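Local coordinates for reticulocyte binding protein (Streptococcus agalactiae COH1, PDB 3FAW) that probably hydrolyses alpha-1,6-glucosidic linkages of pullulan and related branched glucans as a cell-wall-anchored pullulanase of group B Streptococcus, at residues V116-L128 / E405-S417. Sequence-based numbering, arbitrary orientation.
Sequences VTTRQSWEFKDQL and EPNYYHFMNEDGS
The CA atoms of Trp122 and Tyr408, 5.4 Å apart, are the nearest pair across the two segments, where the first turn of helix 122-129 meets the irregular chain 405-417. Ser121 is the N-cap, its OG accepting from Phe124 N. Lys125, its chain extended beyond CG, runs alongside Tyr408 in the opposite sense, its CD 4.0 Å from Tyr408 CD1, and delivers NZ to Glu405 OE2 at 2.9 Å, a salt bridge made on the anti lone pair. The same NZ bonds Asn407 O at 3.2 Å, from above the carbonyl plane; the other carboxylate oxygen of Glu405 is held by Ser154. A water ties Asn407 O to Arg119 NH1 and Gln120 O. The contact illustrates how a domain linker is seated on a catalytic barrel: the helix follows the last strand of the first beta domain of this fragment, and 405-417 belongs to a loop of the alpha-amylase-type TIM barrel. On the helix's next residue, Tyr408 OH donates to the syn lone pair of Asp126 OD1 at 2.6 Å, carboxylate and ring planes 76° apart. Trp122 CB packs on Tyr408 CD1, and the Met412 CE methyl makes an oblique apolar contact with Trp122 CD1 at 3.6 Å. Bent at chi3 (63°), Arg119 brings one guanidinium face over Gly416 CA, 3.6 Å from CZ; Gly416 is the last residue of the type I turn from Asn413.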
ATOM      1  N   VAL A 116      -7.182 -42.767   0.249  1.00 24.29           N
ATOM      2  CA  VAL A 116      -7.010 -41.343  -0.029  1.00 23.04           C
ATOM      3  C   VAL A 116      -6.120 -41.125  -1.256  1.00 22.53           C
ATOM      4  O   VAL A 116      -5.189 -41.892  -1.504  1.00 21.06           O
ATOM      5  CB  VAL A 116      -6.426 -40.585   1.190  1.00 22.78           C
ATOM      6  CG1 VAL A 116      -7.245 -40.881   2.442  1.00 22.30           C
ATOM      7  CG2 VAL A 116      -4.956 -40.935   1.410  1.00 23.33           C
ATOM      8  N   THR A 117      -6.424 -40.079  -2.021  1.00 22.21           N
ATOM      9  CA  THR A 117      -5.647 -39.726  -3.209  1.00 22.85           C
ATOM     10  C   THR A 117      -4.592 -38.682  -2.839  1.00 22.03           C
ATOM     11  O   THR A 117      -4.872 -37.749  -2.084  1.00 20.83           O
ATOM     12  CB  THR A 117      -6.553 -39.184  -4.333  1.00 23.22           C
ATOM     13  OG1 THR A 117      -7.555 -40.160  -4.649  1.00 24.71           O
ATOM     14  CG2 THR A 117      -5.742 -38.874  -5.590  1.00 24.74           C
ATOM     15  N   THR A 118      -3.383 -38.844  -3.369  1.00 21.46           N
ATOM     16  CA  THR A 118      -2.284 -37.939  -3.038  1.00 21.17           C
ATOM     17  C   THR A 118      -2.495 -36.562  -3.663  1.00 20.92           C
ATOM     18  O   THR A 118      -2.994 -36.439  -4.784  1.00 21.56           O
ATOM     19  CB  THR A 118      -0.912 -38.491  -3.488  1.00 21.70           C
ATOM     20  OG1 THR A 118      -0.911 -38.696  -4.906  1.00 19.76           O
ATOM     21  CG2 THR A 118      -0.597 -39.806  -2.775  1.00 21.40           C
ATOM     22  N   ARG A 119      -2.122 -35.538  -2.904  1.00 20.75           N
ATOM     23  CA  ARG A 119      -2.131 -34.148  -3.344  1.00 21.07           C
ATOM     24  C   ARG A 119      -0.680 -33.747  -3.564  1.00 19.18           C
ATOM     25  O   ARG A 119       0.197 -34.155  -2.806  1.00 18.87           O
ATOM     26  CB  ARG A 119      -2.775 -33.271  -2.254  1.00 21.63           C
ATOM     27  CG  ARG A 119      -2.627 -31.759  -2.438  1.00 24.89           C
ATOM     28  CD  ARG A 119      -3.454 -30.992  -1.408  1.00 25.38           C
ATOM     29  NE  ARG A 119      -3.015 -31.249  -0.032  1.00 27.20           N
ATOM     30  CZ  ARG A 119      -2.108 -30.534   0.638  1.00 29.46           C
ATOM     31  NH1 ARG A 119      -1.505 -29.487   0.079  1.00 30.74           N
ATOM     32  NH2 ARG A 119      -1.796 -30.869   1.886  1.00 29.54           N
ATOM     33  N   GLN A 120      -0.416 -32.952  -4.594  1.00 17.53           N
ATOM     34  CA  GLN A 120       0.939 -32.454  -4.824  1.00 16.67           C
ATOM     35  C   GLN A 120       1.197 -31.242  -3.936  1.00 15.61           C
ATOM     36  O   GLN A 120       0.430 -30.282  -3.969  1.00 14.36           O
ATOM     37  CB  GLN A 120       1.137 -32.085  -6.294  1.00 17.43           C
ATOM     38  CG  GLN A 120       1.164 -33.286  -7.226  1.00 17.46           C
ATOM     39  CD  GLN A 120       1.176 -32.897  -8.693  1.00 16.30           C
ATOM     40  OE1 GLN A 120       0.597 -31.885  -9.087  1.00 15.31           O
ATOM     41  NE2 GLN A 120       1.832 -33.711  -9.510  1.00 14.07           N
ATOM     42  N   SER A 121       2.269 -31.287  -3.141  1.00 14.53           N
ATOM     43  CA  SER A 121       2.649 -30.140  -2.307  1.00 14.01           C
ATOM     44  C   SER A 121       3.066 -28.992  -3.219  1.00 13.02           C
ATOM     45  O   SER A 121       3.489 -29.230  -4.346  1.00 12.23           O
ATOM     46  CB  SER A 121       3.790 -30.498  -1.342  1.00 14.31           C
ATOM     47  OG  SER A 121       5.037 -30.606  -2.014  1.00 12.68           O
ATOM     48  N   TRP A 122       2.953 -27.754  -2.742  1.00 12.21           N
ATOM     49  CA  TRP A 122       3.347 -26.607  -3.565  1.00 12.67           C
ATOM     50  C   TRP A 122       4.837 -26.643  -3.942  1.00 12.53           C
ATOM     51  O   TRP A 122       5.195 -26.245  -5.050  1.00 14.18           O
ATOM     52  CB  TRP A 122       2.945 -25.264  -2.923  1.00 11.70           C
ATOM     53  CG  TRP A 122       3.713 -24.851  -1.691  1.00 11.57           C
ATOM     54  CD1 TRP A 122       3.323 -25.020  -0.390  1.00 11.65           C
ATOM     55  CD2 TRP A 122       4.972 -24.168  -1.646  1.00 11.02           C
ATOM     56  NE1 TRP A 122       4.271 -24.502   0.458  1.00 10.85           N
ATOM     57  CE2 TRP A 122       5.292 -23.969  -0.285  1.00  9.57           C
ATOM     58  CE3 TRP A 122       5.865 -23.708  -2.623  1.00  9.51           C
ATOM     59  CZ2 TRP A 122       6.468 -23.331   0.126  1.00  9.75           C
ATOM     60  CZ3 TRP A 122       7.036 -23.074  -2.213  1.00 11.34           C
ATOM     61  CH2 TRP A 122       7.325 -22.893  -0.848  1.00 11.31           C
ATOM     62  N   GLU A 123       5.690 -27.129  -3.039  1.00 12.77           N
ATOM     63  CA  GLU A 123       7.120 -27.303  -3.339  1.00 14.30           C
ATOM     64  C   GLU A 123       7.338 -28.287  -4.494  1.00 13.85           C
ATOM     65  O   GLU A 123       8.188 -28.064  -5.358  1.00 13.04           O
ATOM     66  CB  GLU A 123       7.907 -27.805  -2.113  1.00 13.96           C
ATOM     67  CG  GLU A 123       7.973 -26.830  -0.937  1.00 14.77           C
ATOM     68  CD  GLU A 123       6.875 -27.048   0.092  1.00 15.87           C
ATOM     69  OE1 GLU A 123       5.817 -27.623  -0.255  1.00 16.87           O
ATOM     70  OE2 GLU A 123       7.070 -26.635   1.250  1.00 15.74           O
ATOM     71  N   PHE A 124       6.577 -29.379  -4.485  1.00 13.83           N
ATOM     72  CA  PHE A 124       6.633 -30.388  -5.547  1.00 14.20           C
ATOM     73  C   PHE A 124       6.013 -29.857  -6.847  1.00 15.08           C
ATOM     74  O   PHE A 124       6.507 -30.159  -7.937  1.00 14.75           O
ATOM     75  CB  PHE A 124       5.923 -31.673  -5.093  1.00 15.53           C
ATOM     76  CG  PHE A 124       6.092 -32.848  -6.038  1.00 15.36           C
ATOM     77  CD1 PHE A 124       7.350 -33.231  -6.483  1.00 13.91           C
ATOM     78  CD2 PHE A 124       4.988 -33.588  -6.447  1.00 14.71           C
ATOM     79  CE1 PHE A 124       7.505 -34.321  -7.342  1.00 14.59           C
ATOM     80  CE2 PHE A 124       5.133 -34.678  -7.300  1.00 15.23           C
ATOM     81  CZ  PHE A 124       6.395 -35.043  -7.749  1.00 15.23           C
ATOM     82  N   LYS A 125       4.940 -29.069  -6.729  1.00 14.28           N
ATOM     83  CA  LYS A 125       4.337 -28.397  -7.890  1.00 14.13           C
ATOM     84  C   LYS A 125       5.329 -27.433  -8.557  1.00 14.38           C
ATOM     85  O   LYS A 125       5.365 -27.334  -9.782  1.00 14.28           O
ATOM     86  CB  LYS A 125       3.058 -27.643  -7.496  1.00 14.99           C
ATOM     87  CG  LYS A 125       1.861 -28.543  -7.212  1.00 14.87           C
ATOM     88  CD  LYS A 125       0.562 -27.756  -7.093  1.00 14.47           C
ATOM     89  CE  LYS A 125      -0.634 -28.702  -6.990  1.00 14.03           C
ATOM     90  NZ  LYS A 125      -1.926 -28.010  -6.750  1.00 12.72           N
ATOM     91  N   ASP A 126       6.123 -26.726  -7.752  1.00 14.35           N
ATOM     92  CA  ASP A 126       7.208 -25.884  -8.284  1.00 14.00           C
ATOM     93  C   ASP A 126       8.290 -26.736  -8.949  1.00 14.17           C
ATOM     94  O   ASP A 126       8.784 -26.388 -10.023  1.00 15.02           O
ATOM     95  CB  ASP A 126       7.859 -25.040  -7.181  1.00 13.41           C
ATOM     96  CG  ASP A 126       7.014 -23.852  -6.754  1.00 11.60           C
ATOM     97  OD1 ASP A 126       6.031 -23.509  -7.445  1.00  8.44           O
ATOM     98  OD2 ASP A 126       7.357 -23.246  -5.714  1.00  9.15           O
ATOM     99  N   GLN A 127       8.669 -27.839  -8.308  1.00 15.51           N
ATOM    100  CA  GLN A 127       9.668 -28.752  -8.882  1.00 16.51           C
ATOM    101  C   GLN A 127       9.243 -29.211 -10.277  1.00 15.60           C
ATOM    102  O   GLN A 127      10.060 -29.230 -11.196  1.00 15.94           O
ATOM    103  CB  GLN A 127       9.907 -29.969  -7.977  1.00 16.78           C
ATOM    104  CG  GLN A 127      10.989 -30.941  -8.499  1.00 19.87           C
ATOM    105  CD  GLN A 127      11.308 -32.082  -7.535  1.00 20.70           C
ATOM    106  OE1 GLN A 127      11.227 -31.926  -6.316  1.00 22.44           O
ATOM    107  NE2 GLN A 127      11.687 -33.234  -8.087  1.00 19.25           N
ATOM    108  N   LEU A 128       7.966 -29.557 -10.430  1.00 15.04           N
ATOM    109  CA  LEU A 128       7.448 -30.097 -11.692  1.00 14.20           C
ATOM    110  C   LEU A 128       7.042 -29.032 -12.702  1.00 15.23           C
ATOM    111  O   LEU A 128       7.269 -29.206 -13.906  1.00 15.09           O
ATOM    112  CB  LEU A 128       6.237 -31.000 -11.440  1.00 13.63           C
ATOM    113  CG  LEU A 128       6.423 -32.263 -10.590  1.00 10.86           C
ATOM    114  CD1 LEU A 128       5.112 -33.054 -10.578  1.00 10.87           C
ATOM    115  CD2 LEU A 128       7.569 -33.126 -11.100  1.00 12.89           C
ATOM    116  N   GLU A 405      -5.852 -22.805 -10.174  1.00 15.53           N
ATOM    117  CA  GLU A 405      -5.076 -23.960  -9.732  1.00 15.11           C
ATOM    118  C   GLU A 405      -5.294 -24.115  -8.235  1.00 14.04           C
ATOM    119  O   GLU A 405      -4.894 -23.243  -7.465  1.00 14.39           O
ATOM    120  CB  GLU A 405      -3.588 -23.758 -10.039  1.00 14.91           C
ATOM    121  CG  GLU A 405      -2.651 -24.864  -9.529  1.00 16.18           C
ATOM    122  CD  GLU A 405      -2.910 -26.233 -10.151  1.00 13.17           C
ATOM    123  OE1 GLU A 405      -3.418 -26.310 -11.288  1.00 12.08           O
ATOM    124  OE2 GLU A 405      -2.582 -27.242  -9.500  1.00 14.12           O
ATOM    125  N   PRO A 406      -5.939 -25.216  -7.814  1.00 13.19           N
ATOM    126  CA  PRO A 406      -6.212 -25.371  -6.389  1.00 12.87           C
ATOM    127  C   PRO A 406      -4.963 -25.758  -5.601  1.00 13.10           C
ATOM    128  O   PRO A 406      -4.015 -26.317  -6.164  1.00 13.52           O
ATOM    129  CB  PRO A 406      -7.253 -26.494  -6.350  1.00 13.06           C
ATOM    130  CG  PRO A 406      -6.976 -27.304  -7.564  1.00 13.83           C
ATOM    131  CD  PRO A 406      -6.438 -26.355  -8.604  1.00 12.49           C
ATOM    132  N   ASN A 407      -4.968 -25.445  -4.308  1.00 12.55           N
ATOM    133  CA  ASN A 407      -3.881 -25.824  -3.413  1.00 12.55           C
ATOM    134  C   ASN A 407      -2.512 -25.402  -3.961  1.00 12.32           C
ATOM    135  O   ASN A 407      -1.628 -26.238  -4.135  1.00 13.68           O
ATOM    136  CB  ASN A 407      -3.900 -27.339  -3.163  1.00 12.94           C
ATOM    137  CG  ASN A 407      -5.295 -27.874  -2.903  1.00 13.43           C
ATOM    138  OD1 ASN A 407      -5.866 -27.666  -1.834  1.00 17.66           O
ATOM    139  ND2 ASN A 407      -5.847 -28.575  -3.881  1.00 12.12           N
ATOM    140  N   TYR A 408      -2.340 -24.115  -4.249  1.00 13.11           N
ATOM    141  CA  TYR A 408      -1.024 -23.622  -4.669  1.00 14.30           C
ATOM    142  C   TYR A 408      -0.768 -22.127  -4.421  1.00 13.87           C
ATOM    143  O   TYR A 408       0.177 -21.765  -3.717  1.00 13.28           O
ATOM    144  CB  TYR A 408      -0.744 -23.924  -6.152  1.00 14.27           C
ATOM    145  CG  TYR A 408       0.586 -23.337  -6.546  1.00 13.82           C
ATOM    146  CD1 TYR A 408       1.764 -24.041  -6.326  1.00 11.97           C
ATOM    147  CD2 TYR A 408       0.674 -22.043  -7.060  1.00  9.98           C
ATOM    148  CE1 TYR A 408       2.987 -23.494  -6.636  1.00 14.50           C
ATOM    149  CE2 TYR A 408       1.888 -21.484  -7.368  1.00 10.05           C
ATOM    150  CZ  TYR A 408       3.049 -22.211  -7.155  1.00 12.97           C
ATOM    151  OH  TYR A 408       4.270 -21.660  -7.460  1.00 11.50           O
ATOM    152  N   TYR A 409      -1.579 -21.275  -5.040  1.00 13.69           N
ATOM    153  CA  TYR A 409      -1.299 -19.831  -5.109  1.00 13.34           C
ATOM    154  C   TYR A 409      -1.297 -19.142  -3.747  1.00 12.50           C
ATOM    155  O   TYR A 409      -0.518 -18.216  -3.510  1.00 12.27           O
ATOM    156  CB  TYR A 409      -2.316 -19.121  -6.012  1.00 13.32           C
ATOM    157  CG  TYR A 409      -1.974 -19.129  -7.488  1.00 13.20           C
ATOM    158  CD1 TYR A 409      -0.878 -18.418  -7.972  1.00 12.47           C
ATOM    159  CD2 TYR A 409      -2.770 -19.814  -8.407  1.00 12.73           C
ATOM    160  CE1 TYR A 409      -0.568 -18.405  -9.323  1.00 10.06           C
ATOM    161  CE2 TYR A 409      -2.468 -19.806  -9.761  1.00 13.56           C
ATOM    162  CZ  TYR A 409      -1.369 -19.097 -10.212  1.00 13.29           C
ATOM    163  OH  TYR A 409      -1.069 -19.076 -11.553  1.00 14.19           O
ATOM    164  N   HIS A 410      -2.179 -19.587  -2.861  1.00 12.03           N
ATOM    165  CA  HIS A 410      -2.316 -18.957  -1.553  1.00 11.85           C
ATOM    166  C   HIS A 410      -1.425 -19.636  -0.515  1.00 11.37           C
ATOM    167  O   HIS A 410      -1.033 -20.796  -0.681  1.00 10.75           O
ATOM    168  CB  HIS A 410      -3.774 -18.995  -1.093  1.00 11.49           C
ATOM    169  CG  HIS A 410      -4.735 -18.409  -2.081  1.00 13.42           C
ATOM    170  ND1 HIS A 410      -5.655 -19.171  -2.770  1.00  9.85           N
ATOM    171  CD2 HIS A 410      -4.915 -17.132  -2.498  1.00 13.76           C
ATOM    172  CE1 HIS A 410      -6.361 -18.388  -3.567  1.00 12.37           C
ATOM    173  NE2 HIS A 410      -5.934 -17.147  -3.421  1.00 13.92           N
ATOM    174  N   PHE A 411      -1.101 -18.901   0.545  1.00 10.37           N
ATOM    175  CA  PHE A 411      -0.551 -19.513   1.752  1.00 11.88           C
ATOM    176  C   PHE A 411      -1.592 -20.514   2.251  1.00 12.92           C
ATOM    177  O   PHE A 411      -2.793 -20.256   2.168  1.00 13.59           O
ATOM    178  CB  PHE A 411      -0.264 -18.482   2.843  1.00 10.81           C
ATOM    179  CG  PHE A 411       0.989 -17.672   2.626  1.00  9.76           C
ATOM    180  CD1 PHE A 411       2.202 -18.287   2.338  1.00  6.97           C
ATOM    181  CD2 PHE A 411       0.959 -16.284   2.753  1.00  9.62           C
ATOM    182  CE1 PHE A 411       3.357 -17.537   2.156  1.00  7.85           C
ATOM    183  CE2 PHE A 411       2.116 -15.524   2.571  1.00  9.75           C
ATOM    184  CZ  PHE A 411       3.317 -16.154   2.276  1.00  9.41           C
ATOM    185  N   MET A 412      -1.126 -21.655   2.751  1.00 12.49           N
ATOM    186  CA  MET A 412      -2.007 -22.782   3.031  1.00 12.77           C
ATOM    187  C   MET A 412      -1.884 -23.323   4.449  1.00 12.67           C
ATOM    188  O   MET A 412      -0.836 -23.211   5.090  1.00 11.95           O
ATOM    189  CB  MET A 412      -1.719 -23.915   2.045  1.00 13.19           C
ATOM    190  CG  MET A 412      -2.419 -23.779   0.701  1.00 12.62           C
ATOM    191  SD  MET A 412      -1.916 -25.084  -0.440  1.00 16.45           S
ATOM    192  CE  MET A 412      -0.217 -24.601  -0.752  1.00 13.82           C
ATOM    193  N   ASN A 413      -2.984 -23.904   4.923  1.00 12.85           N
ATOM    194  CA  ASN A 413      -2.976 -24.747   6.109  1.00 14.30           C
ATOM    195  C   ASN A 413      -2.421 -26.108   5.698  1.00 14.40           C
ATOM    196  O   ASN A 413      -2.383 -26.430   4.508  1.00 12.73           O
ATOM    197  CB  ASN A 413      -4.391 -24.911   6.679  1.00 14.36           C
ATOM    198  CG  ASN A 413      -4.999 -23.600   7.143  1.00 13.63           C
ATOM    199  OD1 ASN A 413      -4.482 -22.954   8.044  1.00 12.85           O
ATOM    200  ND2 ASN A 413      -6.118 -23.216   6.538  1.00 12.73           N
ATOM    201  N   GLU A 414      -1.995 -26.902   6.678  1.00 16.63           N
ATOM    202  CA  GLU A 414      -1.412 -28.228   6.414  1.00 18.45           C
ATOM    203  C   GLU A 414      -2.365 -29.195   5.709  1.00 18.29           C
ATOM    204  O   GLU A 414      -1.910 -30.145   5.068  1.00 19.78           O
ATOM    205  CB  GLU A 414      -0.891 -28.862   7.711  1.00 18.43           C
ATOM    206  CG  GLU A 414       0.370 -28.193   8.242  1.00 22.06           C
ATOM    207  CD  GLU A 414       0.843 -28.755   9.578  1.00 24.22           C
ATOM    208  OE1 GLU A 414       1.930 -28.335  10.037  1.00 28.11           O
ATOM    209  OE2 GLU A 414       0.137 -29.606  10.170  1.00 31.36           O
ATOM    210  N   ASP A 415      -3.672 -28.962   5.820  1.00 18.54           N
ATOM    211  CA  ASP A 415      -4.660 -29.774   5.090  1.00 18.50           C
ATOM    212  C   ASP A 415      -4.839 -29.350   3.625  1.00 17.77           C
ATOM    213  O   ASP A 415      -5.590 -29.985   2.884  1.00 17.90           O
ATOM    214  CB  ASP A 415      -6.011 -29.813   5.829  1.00 19.28           C
ATOM    215  CG  ASP A 415      -6.737 -28.469   5.848  1.00 19.08           C
ATOM    216  OD1 ASP A 415      -6.204 -27.455   5.349  1.00 14.23           O
ATOM    217  OD2 ASP A 415      -7.867 -28.441   6.376  1.00 20.17           O
ATOM    218  N   GLY A 416      -4.156 -28.282   3.212  1.00 18.18           N
ATOM    219  CA  GLY A 416      -4.213 -27.806   1.830  1.00 16.76           C
ATOM    220  C   GLY A 416      -5.169 -26.645   1.595  1.00 16.91           C
ATOM    221  O   GLY A 416      -5.078 -25.968   0.564  1.00 16.87           O
ATOM    222  N   SER A 417      -6.081 -26.403   2.538  1.00 15.89           N
ATOM    223  CA  SER A 417      -7.045 -25.307   2.423  1.00 15.57           C
ATOM    224  C   SER A 417      -6.335 -23.950   2.426  1.00 15.34           C
ATOM    225  O   SER A 417      -5.313 -23.781   3.100  1.00 15.89           O
ATOM    226  CB  SER A 417      -8.090 -25.362   3.548  1.00 16.10           C
ATOM    227  OG  SER A 417      -7.500 -25.209   4.828  1.00 14.71           O
TER
HETATM  228  O   HOH W   1      -0.796 -28.381  -2.631  1.00 13.59           O